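Local coordinates for protein endoglucanase (PDB 6VC5) that probably hydrolyses internal beta-1,4-glucosidic linkages in cellulose and related beta-glucans, as a family 8 glycoside hydrolase, at residues A[193-198]-A[245-250]; A[197-202]-A[220-225]; A[216-221]-A[257-262]; A[271-276]-A[300-305]. All coordinates share one frame; numbering follows the deposited sequence.

Contact 1: A[193-198]-A[245-250]; sequences WKLPPD and SRFWNH
W193 lays its indole across the flank of helix 238-251, forming an aromatic cluster with F247 and H250. The broad indole suits this place because its five-membered ring can meet F247 while its six-membered ring meets H250. The rim of the phenyl ring points at the face of the five-membered ring, an edge-to-face pair with planes at 63° and F247 CD1 3.6 Å from W193 CG. At the far end, W193 CH2 sits over one face of the H250 imidazole, 3.4 Å from H250 CG, with the two rings tilted obliquely. W193 CG lies anti to its carbonyl carbon (chi1 -56°), which starts the indole toward the helix; F247 and H250 carry CG anti to the backbone N, starting their rings toward the indole. L195 CD1 makes a CH-pi contact over the phenyl face, 4.0 Å from the F247 centroid. An alanine in place of W193 would probably leave the H250 ring without its aromatic cover and open a gap beside F247 CD1. With no hydrogen bond crossing, the contact between these two segments rests on aromatic and aliphatic surface.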
loop_
_atom_site.group_PDB
_atom_site.type_symbol
_atom_site.label_atom_id
_atom_site.label_comp_id
_atom_site.label_asym_id
_atom_site.label_seq_id
_atom_site.Cartn_x
_atom_site.Cartn_y
_atom_site.Cartn_z
ATOM N N TRP A 193 12.194 -15.144 -12.178
ATOM C CA TRP A 193 10.742 -15.086 -12.085
ATOM C C TRP A 193 10.162 -13.783 -12.617
ATOM O O TRP A 193 8.931 -13.636 -12.654
ATOM C CB TRP A 193 10.301 -15.278 -10.633
ATOM C CG TRP A 193 10.810 -16.541 -10.044
ATOM C CD1 TRP A 193 11.755 -16.674 -9.066
ATOM C CD2 TRP A 193 10.400 -17.863 -10.400
ATOM N NE1 TRP A 193 11.951 -18.015 -8.785
ATOM C CE2 TRP A 193 11.127 -18.760 -9.589
ATOM C CE3 TRP A 193 9.472 -18.374 -11.317
ATOM C CZ2 TRP A 193 10.975 -20.150 -9.685
ATOM C CZ3 TRP A 193 9.311 -19.764 -11.402
ATOM C CH2 TRP A 193 10.061 -20.628 -10.589
ATOM N N LYS A 194 11.012 -12.833 -13.008
ATOM C CA LYS A 194 10.578 -11.561 -13.579
ATOM C C LYS A 194 9.634 -10.832 -12.623
ATOM O O LYS A 194 8.512 -10.463 -12.971
ATOM C CB LYS A 194 9.956 -11.751 -14.965
ATOM C CG LYS A 194 10.864 -12.472 -15.944
ATOM C CD LYS A 194 10.066 -13.241 -16.986
ATOM C CE LYS A 194 9.876 -12.413 -18.242
ATOM N NZ LYS A 194 10.161 -13.204 -19.471
ATOM N N LEU A 195 10.124 -10.625 -11.390
ATOM C CA LEU A 195 9.341 -10.035 -10.313
ATOM C C LEU A 195 9.767 -8.592 -10.059
ATOM O O LEU A 195 10.935 -8.231 -10.244
ATOM C CB LEU A 195 9.557 -10.834 -9.017
ATOM C CG LEU A 195 8.966 -12.251 -9.018
ATOM C CD1 LEU A 195 9.581 -13.094 -7.921
ATOM C CD2 LEU A 195 7.433 -12.221 -8.868
ATOM N N PRO A 196 8.848 -7.758 -9.585
ATOM C CA PRO A 196 9.233 -6.407 -9.180
ATOM C C PRO A 196 9.986 -6.441 -7.872
ATOM O O PRO A 196 9.722 -7.308 -7.007
ATOM C CB PRO A 196 7.881 -5.689 -9.027
ATOM C CG PRO A 196 6.939 -6.807 -8.585
ATOM C CD PRO A 196 7.424 -8.044 -9.325
ATOM N N PRO A 197 10.930 -5.535 -7.650
ATOM C CA PRO A 197 11.627 -5.474 -6.367
ATOM C C PRO A 197 10.822 -4.668 -5.354
ATOM O O PRO A 197 9.945 -3.865 -5.699
ATOM C CB PRO A 197 12.920 -4.728 -6.717
ATOM C CG PRO A 197 12.479 -3.769 -7.787
ATOM C CD PRO A 197 11.392 -4.478 -8.577
ATOM N N ASP A 198 11.159 -4.882 -4.075
ATOM C CA ASP A 198 10.678 -3.986 -3.026
ATOM C C ASP A 198 11.046 -2.535 -3.339
ATOM O O ASP A 198 10.228 -1.623 -3.146
ATOM C CB ASP A 198 11.280 -4.378 -1.670
ATOM C CG ASP A 198 10.808 -5.739 -1.154
ATOM O OD1 ASP A 198 9.642 -6.148 -1.397
ATOM O OD2 ASP A 198 11.625 -6.388 -0.445
ATOM N N SER A 245 1.506 -16.126 -11.888
ATOM C CA SER A 245 0.929 -17.459 -11.727
ATOM C C SER A 245 2.007 -18.535 -11.750
ATOM O O SER A 245 1.973 -19.473 -10.943
ATOM C CB SER A 245 -0.106 -17.721 -12.824
ATOM O OG SER A 245 -1.207 -16.831 -12.718
ATOM N N ARG A 246 2.983 -18.406 -12.655
ATOM C CA ARG A 246 4.063 -19.385 -12.723
ATOM C C ARG A 246 4.861 -19.402 -11.431
ATOM O O ARG A 246 5.283 -20.468 -10.961
ATOM C CB ARG A 246 4.988 -19.055 -13.894
ATOM C CG ARG A 246 4.963 -20.098 -14.982
ATOM C CD ARG A 246 5.949 -19.767 -16.084
ATOM N NE ARG A 246 5.745 -18.425 -16.623
ATOM C CZ ARG A 246 4.720 -18.073 -17.394
ATOM N NH1 ARG A 246 4.625 -16.828 -17.849
ATOM N NH2 ARG A 246 3.795 -18.963 -17.715
ATOM N N PHE A 247 5.063 -18.225 -10.841
ATOM C CA PHE A 247 5.790 -18.111 -9.585
ATOM C C PHE A 247 5.025 -18.769 -8.433
ATOM O O PHE A 247 5.574 -19.619 -7.719
ATOM C CB PHE A 247 6.068 -16.628 -9.306
ATOM C CG PHE A 247 6.714 -16.365 -7.980
ATOM C CD1 PHE A 247 8.014 -16.782 -7.734
ATOM C CD2 PHE A 247 6.029 -15.687 -6.987
ATOM C CE1 PHE A 247 8.615 -16.541 -6.516
ATOM C CE2 PHE A 247 6.624 -15.446 -5.761
ATOM C CZ PHE A 247 7.915 -15.869 -5.527
ATOM N N TRP A 248 3.753 -18.399 -8.234
ATOM C CA TRP A 248 3.012 -18.980 -7.119
ATOM C C TRP A 248 2.946 -20.495 -7.237
ATOM O O TRP A 248 3.085 -21.212 -6.241
ATOM C CB TRP A 248 1.574 -18.475 -7.062
ATOM C CG TRP A 248 1.312 -17.010 -7.161
ATOM C CD1 TRP A 248 0.393 -16.418 -7.983
ATOM C CD2 TRP A 248 1.871 -15.959 -6.361
ATOM N NE1 TRP A 248 0.376 -15.066 -7.775
ATOM C CE2 TRP A 248 1.268 -14.754 -6.785
ATOM C CE3 TRP A 248 2.832 -15.913 -5.347
ATOM C CZ2 TRP A 248 1.597 -13.513 -6.233
ATOM C CZ3 TRP A 248 3.157 -14.675 -4.793
ATOM C CH2 TRP A 248 2.543 -13.496 -5.242
ATOM N N ASN A 249 2.677 -20.996 -8.439
ATOM C CA ASN A 249 2.455 -22.424 -8.615
ATOM C C ASN A 249 3.738 -23.245 -8.557
ATOM O O ASN A 249 3.671 -24.446 -8.262
ATOM C CB ASN A 249 1.682 -22.657 -9.909
ATOM C CG ASN A 249 0.229 -22.252 -9.778
ATOM O OD1 ASN A 249 -0.478 -22.744 -8.902
ATOM N ND2 ASN A 249 -0.220 -21.342 -10.636
ATOM N N HIS A 250 4.899 -22.630 -8.797
ATOM C CA HIS A 250 6.158 -23.348 -8.618
ATOM C C HIS A 250 6.373 -23.737 -7.165
ATOM O O HIS A 250 6.876 -24.832 -6.873
ATOM C CB HIS A 250 7.345 -22.501 -9.073
ATOM C CG HIS A 250 8.662 -23.202 -8.924
ATOM N ND1 HIS A 250 9.091 -24.180 -9.795
ATOM C CD2 HIS A 250 9.647 -23.055 -8.006
ATOM C CE1 HIS A 250 10.283 -24.611 -9.417
ATOM N NE2 HIS A 250 10.642 -23.946 -8.333
#

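Contact 2: A[197-202]-A[220-225]; sequences PDWLSI and SYDAIR
S220 begins the grip on D198 with two bonds to the carboxylate: the hydroxyl reaches OD2, with S220 OG 2.6 Å from D198 OD2 on the syn lone pair, and S220 N donates to D198 OD1 at 3.0 Å, from 33° out of the carboxylate plane. Past Y221, D222 opens a type I beta turn ending at R225, and D222 N makes only a weak bond to the same OD1. The D222 side chain works through water: one molecule accepts from W199 NE1 at 2.7 Å and donates to D222 OD1, while D222 OD2 is taken by N153. A223 N completes the set, meeting D198 OD1 at 2.9 Å with an N-H...O angle of 159°. A small residue suits this point, since A223 CB lies 3.4 Å from D198 OD1. Aspartate fits because its short, two-oxygen end can serve hydroxyl and amides together; an alanine in place of D198 would probably leave S220 OG and the S220 and A223 N-H groups without these acceptors, freeing the D222-R225 turn to shift. The contact joins the lead-in to strand 200-203, central in a three-stranded antiparallel sheet, to the link between strand 218-219 and helix 225-232, where I224 and R225 pack on helix 300-313.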
loop_
_atom_site.group_PDB
_atom_site.type_symbol
_atom_site.label_atom_id
_atom_site.label_comp_id
_atom_site.label_asym_id
_atom_site.label_seq_id
_atom_site.Cartn_x
_atom_site.Cartn_y
_atom_site.Cartn_z
ATOM N N PRO A 197 10.930 -5.535 -7.650
ATOM C CA PRO A 197 11.627 -5.474 -6.367
ATOM C C PRO A 197 10.822 -4.668 -5.354
ATOM O O PRO A 197 9.945 -3.865 -5.699
ATOM C CB PRO A 197 12.920 -4.728 -6.717
ATOM C CG PRO A 197 12.479 -3.769 -7.787
ATOM C CD PRO A 197 11.392 -4.478 -8.577
ATOM N N ASP A 198 11.159 -4.882 -4.075
ATOM C CA ASP A 198 10.678 -3.986 -3.026
ATOM C C ASP A 198 11.046 -2.535 -3.339
ATOM O O ASP A 198 10.228 -1.623 -3.146
ATOM C CB ASP A 198 11.280 -4.378 -1.670
ATOM C CG ASP A 198 10.808 -5.739 -1.154
ATOM O OD1 ASP A 198 9.642 -6.148 -1.397
ATOM O OD2 ASP A 198 11.625 -6.388 -0.445
ATOM N N TRP A 199 12.261 -2.306 -3.844
ATOM C CA TRP A 199 12.799 -0.963 -4.069
ATOM C C TRP A 199 13.512 -0.936 -5.414
ATOM O O TRP A 199 14.450 -1.718 -5.636
ATOM C CB TRP A 199 13.784 -0.596 -2.952
ATOM C CG TRP A 199 13.138 -0.551 -1.576
ATOM C CD1 TRP A 199 13.137 -1.545 -0.628
ATOM C CD2 TRP A 199 12.417 0.540 -1.014
ATOM N NE1 TRP A 199 12.441 -1.133 0.483
ATOM C CE2 TRP A 199 11.996 0.147 0.274
ATOM C CE3 TRP A 199 12.082 1.817 -1.474
ATOM C CZ2 TRP A 199 11.260 0.998 1.111
ATOM C CZ3 TRP A 199 11.344 2.656 -0.648
ATOM C CH2 TRP A 199 10.945 2.244 0.625
ATOM N N LEU A 200 13.090 -0.022 -6.291
ATOM C CA LEU A 200 13.619 0.129 -7.641
ATOM C C LEU A 200 14.428 1.418 -7.711
ATOM O O LEU A 200 14.077 2.413 -7.072
ATOM C CB LEU A 200 12.451 0.227 -8.633
ATOM C CG LEU A 200 12.828 0.407 -10.092
ATOM C CD1 LEU A 200 13.336 -0.911 -10.657
ATOM C CD2 LEU A 200 11.620 0.899 -10.863
ATOM N N SER A 201 15.518 1.405 -8.479
ATOM C CA SER A 201 16.278 2.620 -8.757
ATOM C C SER A 201 16.208 2.956 -10.246
ATOM O O SER A 201 16.338 2.069 -11.100
ATOM C CB SER A 201 17.737 2.431 -8.336
ATOM O OG SER A 201 18.451 3.652 -8.446
ATOM N N ILE A 202 16.010 4.238 -10.568
ATOM C CA ILE A 202 16.138 4.732 -11.941
ATOM C C ILE A 202 17.247 5.779 -11.948
ATOM O O ILE A 202 17.220 6.722 -11.148
ATOM C CB ILE A 202 14.827 5.331 -12.481
ATOM C CG1 ILE A 202 13.698 4.299 -12.444
ATOM C CG2 ILE A 202 15.024 5.820 -13.925
ATOM C CD1 ILE A 202 12.340 4.849 -12.925
ATOM N N SER A 220 9.634 -9.119 -1.653
ATOM C CA SER A 220 9.226 -9.532 -0.329
ATOM C C SER A 220 8.047 -8.726 0.216
ATOM O O SER A 220 7.064 -8.598 -0.440
ATOM C CB SER A 220 10.414 -9.578 0.651
ATOM O OG SER A 220 10.838 -8.353 1.130
ATOM N N TYR A 221 8.193 -8.201 1.412
ATOM C CA TYR A 221 7.067 -7.719 2.160
ATOM C C TYR A 221 6.435 -6.440 1.636
ATOM O O TYR A 221 5.323 -6.154 1.943
ATOM C CB TYR A 221 7.464 -7.589 3.628
ATOM C CG TYR A 221 7.859 -8.910 4.206
ATOM C CD1 TYR A 221 6.922 -9.749 4.701
ATOM C CD2 TYR A 221 9.167 -9.329 4.207
ATOM C CE1 TYR A 221 7.260 -10.965 5.214
ATOM C CE2 TYR A 221 9.512 -10.565 4.710
ATOM C CZ TYR A 221 8.553 -11.369 5.217
ATOM O OH TYR A 221 8.796 -12.602 5.759
ATOM N N ASP A 222 7.175 -5.691 0.827
ATOM C CA ASP A 222 6.610 -4.553 0.110
ATOM C C ASP A 222 6.014 -4.961 -1.242
ATOM O O ASP A 222 4.861 -4.711 -1.528
ATOM C CB ASP A 222 7.700 -3.505 -0.183
ATOM C CG ASP A 222 8.240 -2.796 1.063
ATOM O OD1 ASP A 222 9.088 -3.379 1.760
ATOM O OD2 ASP A 222 7.887 -1.637 1.302
ATOM N N ALA A 223 6.819 -5.653 -2.034
ATOM C CA ALA A 223 6.481 -5.943 -3.413
ATOM C C ALA A 223 5.269 -6.847 -3.566
ATOM O O ALA A 223 4.643 -6.838 -4.578
ATOM C CB ALA A 223 7.677 -6.495 -4.178
ATOM N N ILE A 224 4.924 -7.564 -2.517
ATOM C CA ILE A 224 3.836 -8.510 -2.613
ATOM C C ILE A 224 2.549 -7.721 -2.688
ATOM O O ILE A 224 1.623 -8.202 -3.307
ATOM C CB ILE A 224 3.762 -9.378 -1.322
ATOM C CG1 ILE A 224 2.662 -10.438 -1.390
ATOM C CG2 ILE A 224 3.499 -8.498 -0.110
ATOM C CD1 ILE A 224 2.933 -11.484 -2.437
ATOM N N ARG A 225 2.482 -6.450 -2.391
ATOM C CA ARG A 225 1.301 -5.679 -2.700
ATOM C C ARG A 225 1.067 -5.388 -4.179
ATOM O O ARG A 225 0.002 -4.996 -4.553
ATOM C CB ARG A 225 1.207 -4.438 -1.819
ATOM C CG ARG A 225 0.934 -4.804 -0.365
ATOM C CD ARG A 225 0.545 -3.634 0.519
ATOM N NE ARG A 225 1.017 -3.874 1.884
ATOM C CZ ARG A 225 0.272 -4.277 2.917
ATOM N NH1 ARG A 225 0.835 -4.476 4.067
ATOM N NH2 ARG A 225 -1.024 -4.463 2.814
HETATM O O HOH W 1 10.233 -5.440 2.390
HETATM O O HOH W 2 12.411 -4.242 2.145
HETATM O O HOH W 3 11.718 -2.251 2.846
#

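Contact 3: A[216-221]-A[257-262]; sequences PPRFSY and PGWVDL
R218 and W259 form a cation-pi stack beside a two-stranded antiparallel ribbon of strands 218-219 and 260-261. The guanidinium lies flat on the indole, planes 4° apart, with R218 CZ 3.7 Å from the centroid of the five-membered ring. An arginine suits the place because its planar charged end can spread over the indole: NH1 lies near NE1, while NH2 reaches CZ2. The extended chain from CG to NE carries it there. P216 CB lies over the opposite guanidinium face, toward its rim. F219 belongs to the other face of the ribbon, alongside V260, whose side chain packs on F247 of helix 238-251. Their backbones form the hydrogen-bonded pair: F219 N donates to V260 O at 3.0 Å, and V260 N returns a bond to F219 O at 3.2 Å. Two residues along each segment, L262 N reaches P217 O at 2.9 Å, and L262 CD2 rests 4.0 Å from F219 CB. R218 and D261 face each other as a non-hydrogen-bonded pair. D261 OD2 bonds to T263 OG1, while a water joins the two side chains, accepting from R218 NE at 2.7 Å and donating to D261 OD1 at 2.9 Å.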
loop_
_atom_site.group_PDB
_atom_site.type_symbol
_atom_site.label_atom_id
_atom_site.label_comp_id
_atom_site.label_asym_id
_atom_site.label_seq_id
_atom_site.Cartn_x
_atom_site.Cartn_y
_atom_site.Cartn_z
ATOM N N PRO A 216 17.979 -5.200 0.976
ATOM C CA PRO A 216 18.261 -6.481 0.307
ATOM C C PRO A 216 17.529 -6.546 -1.022
ATOM O O PRO A 216 16.396 -6.051 -1.139
ATOM C CB PRO A 216 17.718 -7.524 1.290
ATOM C CG PRO A 216 17.733 -6.840 2.621
ATOM C CD PRO A 216 17.468 -5.386 2.342
ATOM N N PRO A 217 18.154 -7.105 -2.052
ATOM C CA PRO A 217 17.588 -7.064 -3.421
ATOM C C PRO A 217 16.532 -8.142 -3.647
ATOM O O PRO A 217 16.739 -9.131 -4.362
ATOM C CB PRO A 217 18.833 -7.277 -4.286
ATOM C CG PRO A 217 19.676 -8.204 -3.448
ATOM C CD PRO A 217 19.504 -7.701 -2.032
ATOM N N ARG A 218 15.353 -7.939 -3.060
ATOM C CA ARG A 218 14.349 -8.985 -2.933
ATOM C C ARG A 218 12.988 -8.524 -3.436
ATOM O O ARG A 218 12.696 -7.327 -3.498
ATOM C CB ARG A 218 14.182 -9.408 -1.470
ATOM C CG ARG A 218 15.429 -9.981 -0.872
ATOM C CD ARG A 218 15.288 -10.085 0.618
ATOM N NE ARG A 218 16.498 -10.661 1.198
ATOM C CZ ARG A 218 16.674 -10.826 2.499
ATOM N NH1 ARG A 218 15.721 -10.461 3.343
ATOM N NH2 ARG A 218 17.806 -11.365 2.952
ATOM N N PHE A 219 12.169 -9.497 -3.792
ATOM C CA PHE A 219 10.709 -9.409 -3.825
ATOM C C PHE A 219 10.238 -9.953 -2.487
ATOM O O PHE A 219 10.427 -11.079 -2.239
ATOM C CB PHE A 219 10.147 -10.297 -4.954
ATOM C CG PHE A 219 8.632 -10.439 -4.957
ATOM C CD1 PHE A 219 7.842 -9.573 -5.632
ATOM C CD2 PHE A 219 8.042 -11.503 -4.337
ATOM C CE1 PHE A 219 6.485 -9.738 -5.668
ATOM C CE2 PHE A 219 6.675 -11.674 -4.356
ATOM C CZ PHE A 219 5.894 -10.775 -5.011
ATOM N N SER A 220 9.634 -9.119 -1.653
ATOM C CA SER A 220 9.226 -9.532 -0.329
ATOM C C SER A 220 8.047 -8.726 0.216
ATOM O O SER A 220 7.064 -8.598 -0.440
ATOM C CB SER A 220 10.414 -9.578 0.651
ATOM O OG SER A 220 10.838 -8.353 1.130
ATOM N N TYR A 221 8.193 -8.201 1.412
ATOM C CA TYR A 221 7.067 -7.719 2.160
ATOM C C TYR A 221 6.435 -6.440 1.636
ATOM O O TYR A 221 5.323 -6.154 1.943
ATOM C CB TYR A 221 7.464 -7.589 3.628
ATOM C CG TYR A 221 7.859 -8.910 4.206
ATOM C CD1 TYR A 221 6.922 -9.749 4.701
ATOM C CD2 TYR A 221 9.167 -9.329 4.207
ATOM C CE1 TYR A 221 7.260 -10.965 5.214
ATOM C CE2 TYR A 221 9.512 -10.565 4.710
ATOM C CZ TYR A 221 8.553 -11.369 5.217
ATOM O OH TYR A 221 8.796 -12.602 5.759
ATOM N N PRO A 257 7.381 -18.516 -0.500
ATOM C CA PRO A 257 8.501 -17.927 0.234
ATOM C C PRO A 257 8.165 -16.553 0.808
ATOM O O PRO A 257 7.435 -15.843 0.224
ATOM C CB PRO A 257 9.574 -17.792 -0.836
ATOM C CG PRO A 257 8.831 -17.700 -2.119
ATOM C CD PRO A 257 7.608 -18.561 -1.946
ATOM N N GLY A 258 8.722 -16.230 1.949
ATOM C CA GLY A 258 8.604 -14.878 2.475
ATOM C C GLY A 258 9.395 -13.865 1.670
ATOM O O GLY A 258 8.988 -12.702 1.537
ATOM N N TRP A 259 10.537 -14.280 1.132
ATOM C CA TRP A 259 11.281 -13.429 0.221
ATOM C C TRP A 259 11.992 -14.280 -0.813
ATOM O O TRP A 259 12.309 -15.450 -0.570
ATOM C CB TRP A 259 12.275 -12.489 0.929
ATOM C CG TRP A 259 13.301 -13.098 1.864
ATOM C CD1 TRP A 259 13.248 -13.099 3.224
ATOM C CD2 TRP A 259 14.538 -13.733 1.515
ATOM N NE1 TRP A 259 14.362 -13.697 3.746
ATOM C CE2 TRP A 259 15.172 -14.103 2.719
ATOM C CE3 TRP A 259 15.172 -14.034 0.300
ATOM C CZ2 TRP A 259 16.405 -14.757 2.749
ATOM C CZ3 TRP A 259 16.404 -14.684 0.332
ATOM C CH2 TRP A 259 17.000 -15.044 1.552
ATOM N N VAL A 260 12.233 -13.673 -1.976
ATOM C CA VAL A 260 13.069 -14.248 -3.029
ATOM C C VAL A 260 14.093 -13.205 -3.462
ATOM O O VAL A 260 13.727 -12.067 -3.772
ATOM C CB VAL A 260 12.235 -14.691 -4.244
ATOM C CG1 VAL A 260 13.151 -15.248 -5.334
ATOM C CG2 VAL A 260 11.198 -15.710 -3.833
ATOM N N ASP A 261 15.369 -13.604 -3.509
ATOM C CA ASP A 261 16.442 -12.720 -3.950
ATOM C C ASP A 261 16.411 -12.663 -5.471
ATOM O O ASP A 261 16.447 -13.700 -6.144
ATOM C CB ASP A 261 17.786 -13.274 -3.453
ATOM C CG ASP A 261 18.966 -12.359 -3.751
ATOM O OD1 ASP A 261 19.690 -11.969 -2.801
ATOM O OD2 ASP A 261 19.204 -12.042 -4.925
ATOM N N LEU A 262 16.327 -11.450 -6.008
ATOM C CA LEU A 262 16.169 -11.256 -7.448
ATOM C C LEU A 262 17.484 -11.294 -8.218
ATOM O O LEU A 262 17.464 -11.185 -9.452
ATOM C CB LEU A 262 15.442 -9.936 -7.698
ATOM C CG LEU A 262 14.078 -9.852 -7.002
ATOM C CD1 LEU A 262 13.464 -8.495 -7.312
ATOM C CD2 LEU A 262 13.162 -10.975 -7.455
HETATM O O HOH W 4 18.723 -11.398 -0.173
#

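Contact 4: A[271-276]-A[300-305]; sequences NAPPGY and YYSAAL
Y276 and Y301 meet with their side chains at about a right angle: Y301 CE2 lies in the plane of the Y276 ring, at its edge, 4.0 Å from Y276 CE1. P273 CG also lies near the plane of the Y301 ring, 4.2 Å from Y301 CD2. Beside the rings, S302 carries OG anti to its backbone N (chi1 -173°), and the hydroxyl accepts from the first helical turn opposite, with G275 N 3.0 Å from S302 OG. Glycine suits position 275 because a CB there would run into L305 CB. The leucine comes in against the bare backbone, with L305 CD2 3.5 Å from G275 O and also touching Y276 CD1. Both phenol hydroxyls go on to backbone carbonyls beyond this contact, Y276 OH to G258 O and Y301 OH to Y221 O. In what is, as in family 8 enzymes generally, an (alpha/alpha)6 barrel, the start of helix 274-282 lies on helix 300-313, which also borders helix 225-232 through Y301 and L305 and helices 4-15 and 33-46 through A303 and A304.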
loop_
_atom_site.group_PDB
_atom_site.type_symbol
_atom_site.label_atom_id
_atom_site.label_comp_id
_atom_site.label_asym_id
_atom_site.label_seq_id
_atom_site.Cartn_x
_atom_site.Cartn_y
_atom_site.Cartn_z
ATOM N N ASN A 271 8.594 -19.919 5.290
ATOM C CA ASN A 271 7.505 -19.624 4.373
ATOM C C ASN A 271 6.837 -18.306 4.757
ATOM O O ASN A 271 6.966 -17.802 5.878
ATOM C CB ASN A 271 6.464 -20.746 4.377
ATOM C CG ASN A 271 7.045 -22.101 4.009
ATOM O OD1 ASN A 271 7.766 -22.252 3.018
ATOM N ND2 ASN A 271 6.701 -23.109 4.803
ATOM N N ALA A 272 6.108 -17.759 3.792
ATOM C CA ALA A 272 5.404 -16.508 3.954
ATOM C C ALA A 272 4.229 -16.658 4.912
ATOM O O ALA A 272 3.734 -17.764 5.142
ATOM C CB ALA A 272 4.857 -16.096 2.594
ATOM N N PRO A 273 3.751 -15.549 5.471
ATOM C CA PRO A 273 2.522 -15.591 6.267
ATOM C C PRO A 273 1.300 -15.766 5.382
ATOM O O PRO A 273 1.382 -15.637 4.150
ATOM C CB PRO A 273 2.511 -14.213 6.937
ATOM C CG PRO A 273 3.167 -13.329 5.913
ATOM C CD PRO A 273 4.281 -14.176 5.339
ATOM N N PRO A 274 0.137 -16.045 5.983
ATOM C CA PRO A 274 -1.086 -16.262 5.188
ATOM C C PRO A 274 -1.493 -15.093 4.317
ATOM O O PRO A 274 -2.183 -15.311 3.313
ATOM C CB PRO A 274 -2.157 -16.542 6.253
ATOM C CG PRO A 274 -1.407 -17.046 7.428
ATOM C CD PRO A 274 -0.051 -16.404 7.401
ATOM N N GLY A 275 -1.115 -13.862 4.658
ATOM C CA GLY A 275 -1.444 -12.753 3.777
ATOM C C GLY A 275 -0.889 -12.912 2.372
ATOM O O GLY A 275 -1.503 -12.450 1.398
ATOM N N TYR A 276 0.288 -13.543 2.225
ATOM C CA TYR A 276 0.776 -13.766 0.864
ATOM C C TYR A 276 -0.120 -14.743 0.120
ATOM O O TYR A 276 -0.312 -14.623 -1.094
ATOM C CB TYR A 276 2.172 -14.382 0.859
ATOM C CG TYR A 276 3.339 -13.471 1.079
ATOM C CD1 TYR A 276 3.301 -12.435 2.008
ATOM C CD2 TYR A 276 4.529 -13.688 0.391
ATOM C CE1 TYR A 276 4.427 -11.628 2.229
ATOM C CE2 TYR A 276 5.657 -12.891 0.609
ATOM C CZ TYR A 276 5.599 -11.870 1.530
ATOM O OH TYR A 276 6.705 -11.080 1.758
ATOM N N TYR A 300 0.369 -8.887 12.935
ATOM C CA TYR A 300 -0.303 -7.715 12.386
ATOM C C TYR A 300 -0.072 -7.575 10.881
ATOM O O TYR A 300 -1.005 -7.260 10.133
ATOM C CB TYR A 300 0.210 -6.480 13.120
ATOM C CG TYR A 300 -0.163 -5.186 12.476
ATOM C CD1 TYR A 300 -1.375 -4.583 12.767
ATOM C CD2 TYR A 300 0.683 -4.568 11.568
ATOM C CE1 TYR A 300 -1.732 -3.394 12.171
ATOM C CE2 TYR A 300 0.331 -3.377 10.965
ATOM C CZ TYR A 300 -0.882 -2.794 11.277
ATOM O OH TYR A 300 -1.244 -1.604 10.686
ATOM N N TYR A 301 1.166 -7.761 10.423
ATOM C CA TYR A 301 1.442 -7.599 8.997
ATOM C C TYR A 301 0.529 -8.493 8.168
ATOM O O TYR A 301 -0.076 -8.054 7.181
ATOM C CB TYR A 301 2.908 -7.947 8.707
ATOM C CG TYR A 301 3.184 -7.969 7.227
ATOM C CD1 TYR A 301 3.536 -6.809 6.552
ATOM C CD2 TYR A 301 3.050 -9.142 6.496
ATOM C CE1 TYR A 301 3.758 -6.818 5.182
ATOM C CE2 TYR A 301 3.265 -9.162 5.144
ATOM C CZ TYR A 301 3.624 -7.997 4.494
ATOM O OH TYR A 301 3.832 -8.031 3.146
ATOM N N SER A 302 0.440 -9.763 8.549
ATOM C CA SER A 302 -0.353 -10.713 7.781
ATOM C C SER A 302 -1.836 -10.362 7.847
ATOM O O SER A 302 -2.557 -10.469 6.843
ATOM C CB SER A 302 -0.119 -12.121 8.333
ATOM O OG SER A 302 -0.738 -13.089 7.512
ATOM N N ALA A 303 -2.310 -9.934 9.020
ATOM C CA ALA A 303 -3.718 -9.584 9.173
ATOM C C ALA A 303 -4.110 -8.416 8.266
ATOM O O ALA A 303 -5.154 -8.449 7.608
ATOM C CB ALA A 303 -4.018 -9.252 10.636
ATOM N N ALA A 304 -3.277 -7.374 8.213
ATOM C CA ALA A 304 -3.589 -6.233 7.363
ATOM C C ALA A 304 -3.579 -6.613 5.885
ATOM O O ALA A 304 -4.458 -6.187 5.125
ATOM C CB ALA A 304 -2.626 -5.077 7.652
ATOM N N LEU A 305 -2.607 -7.426 5.462
ATOM C CA LEU A 305 -2.555 -7.829 4.058
ATOM C C LEU A 305 -3.756 -8.695 3.679
ATOM O O LEU A 305 -4.322 -8.548 2.586
ATOM C CB LEU A 305 -1.234 -8.554 3.780
ATOM C CG LEU A 305 -0.952 -8.970 2.336
ATOM C CD1 LEU A 305 -0.941 -7.781 1.378
ATOM C CD2 LEU A 305 0.388 -9.692 2.287
#

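In the fold
From the N terminus, residues 193-202 come first and open both contact 1 and contact 2. Contact 2 closes the shorter loop, over the strands 200-203, 209-211 and 218-219, and nests inside contact 1, which runs on to helix 238-251. Contact 3 begins on the stretch where contact 2 ends, and closes after helices 225-232 and 238-251; it therefore crosses contact 1. D198, common to contacts 1 and 2, is also tied to R218 of contact 3 through the backbone. Contact 4 follows in series, and it is joined to contacts 2 and 3 through Y221 and G258, tying helices 274-282 and 300-313 to the ribbon and to the loop before helix 225-232.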